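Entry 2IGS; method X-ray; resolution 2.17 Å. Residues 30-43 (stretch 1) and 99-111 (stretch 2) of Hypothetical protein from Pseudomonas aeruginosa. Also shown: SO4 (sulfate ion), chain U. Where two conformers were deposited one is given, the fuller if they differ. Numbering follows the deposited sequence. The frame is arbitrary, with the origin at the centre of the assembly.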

ATOM      1  N   GLY F  30     -20.509  46.836  29.358  1.00 24.95           N
ATOM      2  CA  GLY F  30     -20.835  45.466  29.773  1.00 24.31           C
ATOM      3  C   GLY F  30     -20.485  44.364  28.789  1.00 24.08           C
ATOM      4  O   GLY F  30     -20.673  43.182  29.096  1.00 24.29           O
ATOM      5  N   PHE F  31     -19.995  44.749  27.607  1.00 23.38           N
ATOM      6  CA  PHE F  31     -19.548  43.811  26.575  1.00 22.66           C
ATOM      7  C   PHE F  31     -18.208  43.237  27.006  1.00 22.19           C
ATOM      8  O   PHE F  31     -17.269  43.981  27.309  1.00 22.05           O
ATOM      9  CB  PHE F  31     -19.416  44.544  25.229  1.00 22.71           C
ATOM     10  CG  PHE F  31     -18.792  43.728  24.121  1.00 23.24           C
ATOM     11  CD1 PHE F  31     -19.575  42.900  23.312  1.00 23.26           C
ATOM     12  CD2 PHE F  31     -17.419  43.814  23.855  1.00 22.92           C
ATOM     13  CE1 PHE F  31     -18.999  42.160  22.258  1.00 22.51           C
ATOM     14  CE2 PHE F  31     -16.840  43.081  22.818  1.00 22.61           C
ATOM     15  CZ  PHE F  31     -17.633  42.252  22.014  1.00 22.48           C
ATOM     16  N   VAL F  32     -18.135  41.910  27.048  1.00 21.78           N
ATOM     17  CA  VAL F  32     -16.903  41.203  27.385  1.00 21.49           C
ATOM     18  C   VAL F  32     -15.996  41.177  26.145  1.00 21.43           C
ATOM     19  O   VAL F  32     -16.259  40.441  25.177  1.00 21.70           O
ATOM     20  CB  VAL F  32     -17.191  39.765  27.913  1.00 21.63           C
ATOM     21  CG1 VAL F  32     -15.920  39.117  28.452  1.00 22.30           C
ATOM     22  CG2 VAL F  32     -18.278  39.771  28.993  1.00 20.92           C
ATOM     23  N   PHE F  33     -14.954  42.009  26.171  1.00 21.03           N
ATOM     24  CA  PHE F  33     -13.998  42.147  25.069  1.00 20.48           C
ATOM     25  C   PHE F  33     -13.104  40.896  24.961  1.00 20.50           C
ATOM     26  O   PHE F  33     -12.400  40.551  25.921  1.00 19.66           O
ATOM     27  CB  PHE F  33     -13.152  43.416  25.276  1.00 20.57           C
ATOM     28  CG  PHE F  33     -12.233  43.730  24.130  1.00 20.85           C
ATOM     29  CD1 PHE F  33     -10.879  43.408  24.191  1.00 21.74           C
ATOM     30  CD2 PHE F  33     -12.714  44.338  22.981  1.00 21.51           C
ATOM     31  CE1 PHE F  33     -10.020  43.688  23.111  1.00 21.47           C
ATOM     32  CE2 PHE F  33     -11.865  44.606  21.898  1.00 20.28           C
ATOM     33  CZ  PHE F  33     -10.521  44.281  21.967  1.00 20.54           C
ATOM     34  N   PRO F  34     -13.127  40.209  23.792  1.00 20.07           N
ATOM     35  CA  PRO F  34     -12.276  39.008  23.639  1.00 20.21           C
ATOM     36  C   PRO F  34     -10.813  39.392  23.328  1.00 20.03           C
ATOM     37  O   PRO F  34     -10.371  39.280  22.160  1.00 19.29           O
ATOM     38  CB  PRO F  34     -12.927  38.257  22.461  1.00 20.50           C
ATOM     39  CG  PRO F  34     -13.655  39.330  21.660  1.00 20.30           C
ATOM     40  CD  PRO F  34     -13.922  40.501  22.583  1.00 19.95           C
ATOM     41  N   GLU F  35     -10.072  39.848  24.340  0.70 19.69           N
ATOM     42  CA  GLU F  35      -8.740  40.404  24.083  0.70 19.71           C
ATOM     43  C   GLU F  35      -7.722  39.384  23.558  0.70 19.52           C
ATOM     44  O   GLU F  35      -6.957  39.711  22.654  0.70 19.54           O
ATOM     45  CB  GLU F  35      -8.173  41.165  25.288  0.70 19.83           C
ATOM     46  CG  GLU F  35      -6.932  41.976  24.938  0.70 20.28           C
ATOM     47  CD  GLU F  35      -6.602  43.066  25.931  0.70 22.23           C
ATOM     48  OE1 GLU F  35      -6.634  42.797  27.144  0.70 22.85           O
ATOM     49  OE2 GLU F  35      -6.292  44.202  25.491  0.70 24.28           O
ATOM     50  N   ALA F  36      -7.700  38.179  24.129  1.00 19.19           N
ATOM     51  CA  ALA F  36      -6.732  37.160  23.700  1.00 19.04           C
ATOM     52  C   ALA F  36      -6.869  36.793  22.231  1.00 19.14           C
ATOM     53  O   ALA F  36      -5.879  36.803  21.510  1.00 18.54           O
ATOM     54  CB  ALA F  36      -6.805  35.902  24.590  1.00 19.06           C
ATOM     55  N   GLN F  37      -8.100  36.493  21.805  1.00 19.20           N
ATOM     56  CA  GLN F  37      -8.405  36.158  20.416  1.00 19.70           C
ATOM     57  C   GLN F  37      -8.148  37.310  19.441  1.00 19.81           C
ATOM     58  O   GLN F  37      -7.693  37.084  18.316  1.00 19.28           O
ATOM     59  CB  GLN F  37      -9.848  35.657  20.260  1.00 19.58           C
ATOM     60  CG  GLN F  37     -10.169  34.381  21.044  1.00 20.61           C
ATOM     61  CD  GLN F  37     -10.836  34.646  22.388  1.00 21.77           C
ATOM     62  OE1 GLN F  37     -10.466  35.573  23.112  1.00 21.41           O
ATOM     63  NE2 GLN F  37     -11.821  33.819  22.728  1.00 22.59           N
ATOM     64  N   THR F  38      -8.425  38.532  19.881  1.00 20.08           N
ATOM     65  CA  THR F  38      -8.240  39.730  19.049  1.00 20.58           C
ATOM     66  C   THR F  38      -6.753  40.038  18.768  1.00 20.79           C
ATOM     67  O   THR F  38      -6.385  40.276  17.612  1.00 20.64           O
ATOM     68  CB  THR F  38      -8.950  40.952  19.663  1.00 20.58           C
ATOM     69  OG1 THR F  38     -10.341  40.649  19.832  1.00 21.75           O
ATOM     70  CG2 THR F  38      -8.823  42.153  18.762  1.00 19.93           C
ATOM     71  N   ILE F  39      -5.918  40.020  19.814  1.00 20.29           N
ATOM     72  CA  ILE F  39      -4.465  40.160  19.635  1.00 20.21           C
ATOM     73  C   ILE F  39      -3.923  39.053  18.710  1.00 20.21           C
ATOM     74  O   ILE F  39      -3.197  39.345  17.746  1.00 19.71           O
ATOM     75  CB  ILE F  39      -3.666  40.155  20.988  1.00 20.53           C
ATOM     76  CG1 ILE F  39      -4.128  41.274  21.935  1.00 20.34           C
ATOM     77  CG2 ILE F  39      -2.176  40.302  20.719  1.00 21.17           C
ATOM     78  CD1 ILE F  39      -3.957  40.954  23.440  1.00 20.18           C
ATOM     79  N   GLU F  40      -4.289  37.797  19.008  1.00 19.52           N
ATOM     80  CA  GLU F  40      -3.821  36.644  18.251  1.00 19.33           C
ATOM     81  C   GLU F  40      -4.228  36.690  16.773  1.00 18.34           C
ATOM     82  O   GLU F  40      -3.409  36.433  15.899  1.00 18.94           O
ATOM     83  CB  GLU F  40      -4.272  35.320  18.897  1.00 19.13           C
ATOM     84  CG  GLU F  40      -3.656  34.115  18.205  1.00 20.29           C
ATOM     85  CD  GLU F  40      -3.991  32.784  18.846  1.00 20.20           C
ATOM     86  OE1 GLU F  40      -4.647  32.773  19.900  1.00 20.82           O
ATOM     87  OE2 GLU F  40      -3.616  31.740  18.267  1.00 19.77           O
ATOM     88  N   ALA F  41      -5.487  37.007  16.503  1.00 17.77           N
ATOM     89  CA  ALA F  41      -5.987  37.151  15.118  1.00 17.82           C
ATOM     90  C   ALA F  41      -5.207  38.210  14.332  1.00 17.62           C
ATOM     91  O   ALA F  41      -4.787  37.981  13.200  1.00 17.40           O
ATOM     92  CB  ALA F  41      -7.488  37.494  15.129  1.00 17.00           C
ATOM     93  N   TRP F  42      -5.008  39.379  14.934  1.00 17.94           N
ATOM     94  CA  TRP F  42      -4.399  40.512  14.211  1.00 18.24           C
ATOM     95  C   TRP F  42      -2.858  40.462  14.192  1.00 18.92           C
ATOM     96  O   TRP F  42      -2.219  41.208  13.463  1.00 19.40           O
ATOM     97  CB  TRP F  42      -4.959  41.843  14.741  1.00 17.42           C
ATOM     98  CG  TRP F  42      -6.406  42.086  14.282  1.00 18.08           C
ATOM     99  CD1 TRP F  42      -7.040  41.515  13.193  1.00 16.35           C
ATOM    100  CD2 TRP F  42      -7.358  43.004  14.856  1.00 17.42           C
ATOM    101  NE1 TRP F  42      -8.320  42.016  13.064  1.00 15.52           N
ATOM    102  CE2 TRP F  42      -8.549  42.916  14.079  1.00 15.35           C
ATOM    103  CE3 TRP F  42      -7.330  43.871  15.968  1.00 16.11           C
ATOM    104  CZ2 TRP F  42      -9.702  43.660  14.381  1.00 15.21           C
ATOM    105  CZ3 TRP F  42      -8.474  44.627  16.259  1.00 16.40           C
ATOM    106  CH2 TRP F  42      -9.644  44.517  15.454  1.00 17.26           C
ATOM    107  N   ASP F  43      -2.268  39.568  14.984  1.00 19.03           N
ATOM    108  CA  ASP F  43      -0.857  39.185  14.801  1.00 19.61           C
ATOM    109  C   ASP F  43      -0.605  38.210  13.637  1.00 18.86           C
ATOM    110  O   ASP F  43       0.538  38.058  13.193  1.00 18.90           O
ATOM    111  CB  ASP F  43      -0.264  38.598  16.103  1.00 19.89           C
ATOM    112  CG  ASP F  43       0.091  39.675  17.143  1.00 21.69           C
ATOM    113  OD1 ASP F  43       0.142  40.887  16.816  1.00 21.98           O
ATOM    114  OD2 ASP F  43       0.321  39.299  18.313  1.00 24.75           O
ATOM    115  N   LEU F  99     -15.755  41.729  16.440  1.00 27.32           N
ATOM    116  CA  LEU F  99     -14.968  41.219  17.537  1.00 27.42           C
ATOM    117  C   LEU F  99     -15.445  39.840  17.962  1.00 28.00           C
ATOM    118  O   LEU F  99     -14.632  38.925  18.132  1.00 27.43           O
ATOM    119  CB  LEU F  99     -15.000  42.187  18.705  1.00 27.27           C
ATOM    120  CG  LEU F  99     -14.254  43.504  18.487  1.00 26.68           C
ATOM    121  CD1 LEU F  99     -14.382  44.367  19.714  1.00 25.99           C
ATOM    122  CD2 LEU F  99     -12.779  43.247  18.135  1.00 27.72           C
ATOM    123  N   THR F 100     -16.767  39.714  18.111  1.00 28.36           N
ATOM    124  CA  THR F 100     -17.432  38.451  18.428  1.00 28.92           C
ATOM    125  C   THR F 100     -17.094  37.374  17.401  1.00 29.19           C
ATOM    126  O   THR F 100     -16.709  36.280  17.780  1.00 29.48           O
ATOM    127  CB  THR F 100     -18.968  38.626  18.531  1.00 28.51           C
ATOM    128  OG1 THR F 100     -19.286  39.555  19.579  1.00 29.40           O
ATOM    129  CG2 THR F 100     -19.642  37.330  18.860  1.00 30.78           C
ATOM    130  N   SER F 101     -17.212  37.701  16.113  1.00 29.58           N
ATOM    131  CA  SER F 101     -17.105  36.711  15.045  1.00 30.29           C
ATOM    132  C   SER F 101     -15.677  36.192  14.905  1.00 29.99           C
ATOM    133  O   SER F 101     -15.468  34.984  14.777  1.00 30.55           O
ATOM    134  CB  SER F 101     -17.658  37.257  13.709  1.00 30.81           C
ATOM    135  OG  SER F 101     -16.654  37.464  12.714  1.00 33.43           O
HETATM  136  N   MSE F 102     -14.694  37.095  14.961  1.00 29.15           N
HETATM  137  CA  MSE F 102     -13.296  36.690  14.977  1.00 28.36           C
HETATM  138  C   MSE F 102     -12.942  35.767  16.122  1.00 28.24           C
HETATM  139  O   MSE F 102     -12.159  34.849  15.930  1.00 29.02           O
HETATM  140  CB  MSE F 102     -12.370  37.889  15.016  1.00 28.51           C
HETATM  141  CG  MSE F 102     -12.164  38.522  13.678  1.00 27.53           C
HETATM  142 SE   MSE F 102     -10.488  39.457  13.542  0.65 28.90          SE
HETATM  143  CE  MSE F 102     -10.284  40.123  15.352  1.00 26.11           C
ATOM    144  N   ALA F 103     -13.509  36.009  17.304  1.00 27.21           N
ATOM    145  CA  ALA F 103     -13.200  35.206  18.479  1.00 26.56           C
ATOM    146  C   ALA F 103     -13.697  33.783  18.270  1.00 26.19           C
ATOM    147  O   ALA F 103     -12.959  32.832  18.477  1.00 26.35           O
ATOM    148  CB  ALA F 103     -13.828  35.824  19.730  1.00 25.96           C
ATOM    149  N   GLN F 104     -14.950  33.661  17.826  1.00 26.22           N
ATOM    150  CA  GLN F 104     -15.594  32.378  17.559  1.00 26.23           C
ATOM    151  C   GLN F 104     -14.914  31.616  16.423  1.00 25.40           C
ATOM    152  O   GLN F 104     -14.679  30.405  16.540  1.00 25.24           O
ATOM    153  CB  GLN F 104     -17.096  32.571  17.275  1.00 26.41           C
ATOM    154  CG  GLN F 104     -17.904  33.010  18.510  1.00 27.40           C
ATOM    155  CD  GLN F 104     -19.315  33.520  18.195  1.00 28.24           C
ATOM    156  OE1 GLN F 104     -19.623  33.904  17.059  1.00 32.22           O
ATOM    157  NE2 GLN F 104     -20.177  33.540  19.218  1.00 28.15           N
ATOM    158  N   ASN F 105     -14.581  32.319  15.343  1.00 24.38           N
ATOM    159  CA  ASN F 105     -13.942  31.674  14.199  1.00 24.01           C
ATOM    160  C   ASN F 105     -12.542  31.156  14.519  1.00 24.33           C
ATOM    161  O   ASN F 105     -12.216  30.004  14.205  1.00 24.23           O
ATOM    162  CB  ASN F 105     -14.012  32.545  12.937  1.00 23.34           C
ATOM    163  CG  ASN F 105     -15.448  32.613  12.363  1.00 23.72           C
ATOM    164  OD1 ASN F 105     -16.186  31.620  12.402  1.00 22.01           O
ATOM    165  ND2 ASN F 105     -15.849  33.786  11.852  1.00 19.72           N
ATOM    166  N   LEU F 106     -11.758  31.991  15.197  1.00 24.36           N
ATOM    167  CA  LEU F 106     -10.435  31.632  15.696  1.00 24.96           C
ATOM    168  C   LEU F 106     -10.427  30.440  16.640  1.00 25.42           C
ATOM    169  O   LEU F 106      -9.513  29.591  16.563  1.00 26.45           O
ATOM    170  CB  LEU F 106      -9.796  32.831  16.388  1.00 25.16           C
ATOM    171  CG  LEU F 106      -8.271  33.070  16.396  1.00 26.62           C
ATOM    172  CD1 LEU F 106      -7.726  33.272  17.802  1.00 23.79           C
ATOM    173  CD2 LEU F 106      -7.418  32.081  15.577  1.00 24.79           C
ATOM    174  N   ASP F 107     -11.408  30.361  17.539  1.00 24.88           N
ATOM    175  CA  ASP F 107     -11.461  29.213  18.442  1.00 24.98           C
ATOM    176  C   ASP F 107     -11.857  27.921  17.715  1.00 24.31           C
ATOM    177  O   ASP F 107     -11.360  26.844  18.050  1.00 24.04           O
ATOM    178  CB  ASP F 107     -12.328  29.512  19.674  1.00 25.46           C
ATOM    179  CG  ASP F 107     -11.686  30.551  20.598  1.00 27.20           C
ATOM    180  OD1 ASP F 107     -10.440  30.736  20.539  1.00 30.85           O
ATOM    181  OD2 ASP F 107     -12.419  31.192  21.377  1.00 29.78           O
ATOM    182  N   ARG F 108     -12.753  28.037  16.734  0.50 23.99           N
ATOM    183  CA  ARG F 108     -13.081  26.933  15.826  0.50 23.97           C
ATOM    184  C   ARG F 108     -11.833  26.421  15.112  0.50 23.72           C
ATOM    185  O   ARG F 108     -11.574  25.221  15.098  0.50 23.83           O
ATOM    186  CB  ARG F 108     -14.144  27.349  14.797  0.50 23.89           C
ATOM    187  CG  ARG F 108     -15.504  26.642  14.930  0.50 24.61           C
ATOM    188  CD  ARG F 108     -16.525  27.173  13.901  0.50 24.39           C
ATOM    189  NE  ARG F 108     -17.091  26.123  13.041  0.50 24.76           N
ATOM    190  CZ  ARG F 108     -17.757  26.343  11.903  0.50 24.40           C
ATOM    191  NH1 ARG F 108     -18.217  25.323  11.195  0.50 25.02           N
ATOM    192  NH2 ARG F 108     -17.961  27.577  11.456  0.50 24.91           N
ATOM    193  N   ILE F 109     -11.055  27.338  14.544  1.00 23.83           N
ATOM    194  CA  ILE F 109      -9.837  26.978  13.796  1.00 23.65           C
ATOM    195  C   ILE F 109      -8.794  26.281  14.698  1.00 24.09           C
ATOM    196  O   ILE F 109      -8.209  25.272  14.315  1.00 23.90           O
ATOM    197  CB  ILE F 109      -9.256  28.225  13.086  1.00 23.77           C
ATOM    198  CG1 ILE F 109     -10.119  28.577  11.877  1.00 22.69           C
ATOM    199  CG2 ILE F 109      -7.814  28.019  12.681  1.00 24.17           C
ATOM    200  CD1 ILE F 109      -9.852  29.967  11.288  1.00 21.61           C
ATOM    201  N   LYS F 110      -8.619  26.797  15.910  1.00 24.31           N
ATOM    202  CA  LYS F 110      -7.680  26.238  16.871  1.00 24.93           C
ATOM    203  C   LYS F 110      -8.124  24.877  17.414  1.00 25.38           C
ATOM    204  O   LYS F 110      -7.286  24.015  17.658  1.00 25.91           O
ATOM    205  CB  LYS F 110      -7.442  27.218  18.020  1.00 25.28           C
ATOM    206  CG  LYS F 110      -6.693  28.484  17.604  1.00 25.84           C
ATOM    207  CD  LYS F 110      -6.744  29.533  18.711  1.00 28.01           C
ATOM    208  CE  LYS F 110      -5.811  29.195  19.871  1.00 28.81           C
ATOM    209  NZ  LYS F 110      -5.902  30.208  20.959  1.00 28.99           N
ATOM    210  N   ALA F 111      -9.432  24.683  17.603  1.00 25.21           N
ATOM    211  CA  ALA F 111      -9.969  23.366  17.983  1.00 24.76           C
ATOM    212  C   ALA F 111      -9.767  22.328  16.883  1.00 24.74           C
ATOM    213  O   ALA F 111      -9.582  21.147  17.169  1.00 24.77           O
ATOM    214  CB  ALA F 111     -11.442  23.460  18.355  1.00 24.29           C
TER
HETATM  215  S   SO4 U2013     -16.313  22.583  13.296  1.00 88.51           S
HETATM  216  O1  SO4 U2013     -17.106  21.901  14.319  1.00 88.74           O
HETATM  217  O2  SO4 U2013     -15.409  23.524  13.958  1.00 88.12           O
HETATM  218  O3  SO4 U2013     -15.549  21.584  12.536  1.00 88.27           O
HETATM  219  O4  SO4 U2013     -17.219  23.303  12.396  1.00 88.23           O
HETATM  220  O   HOH W   1     -11.803  38.820  18.478  1.00 37.01           O

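A loop and the helix it leads into pack across a second helix at a steep angle, an apolar contact flanked by a hydrogen bond and a salt bridge. The axes of helix 35-43 and helix 99-111 pass within 8.9 Å at 77°, and the backbones draw nearest where Q37 CA lies 5.3 Å from A103 CA. Here A103 CB lies 3.8 Å from P34 CB and 4.0 Å from Q37 CB, so the small side chain is in contact with both.

From there the apolar surface extends through L99, which meets residues of both the loop and the helix. Its CD1 lies 3.3 Å from F33 CE2, a tight contact, and its CD2 lies 4.3 Å from W42 CH2. Selenomethionine M102 sets its CE over one face of the W42 indole, 3.8 Å from the centroid of the five-membered ring, a CH-pi contact; the same methyl touches A41 CB at 3.8 Å.

Several polar groups in the contact are paired. T38 OG1 donates to P34 O (2.7 Å) at the helix start, and a water bridges the stretches by donating to T38 OG1 (2.7 Å) and L99 O (2.9 Å). Farther along the second helix, Q37 NE2 donates to D107 OD2 at 3.0 Å, and K110 NZ forms a salt bridge with E40 OE1, also at 3.0 Å.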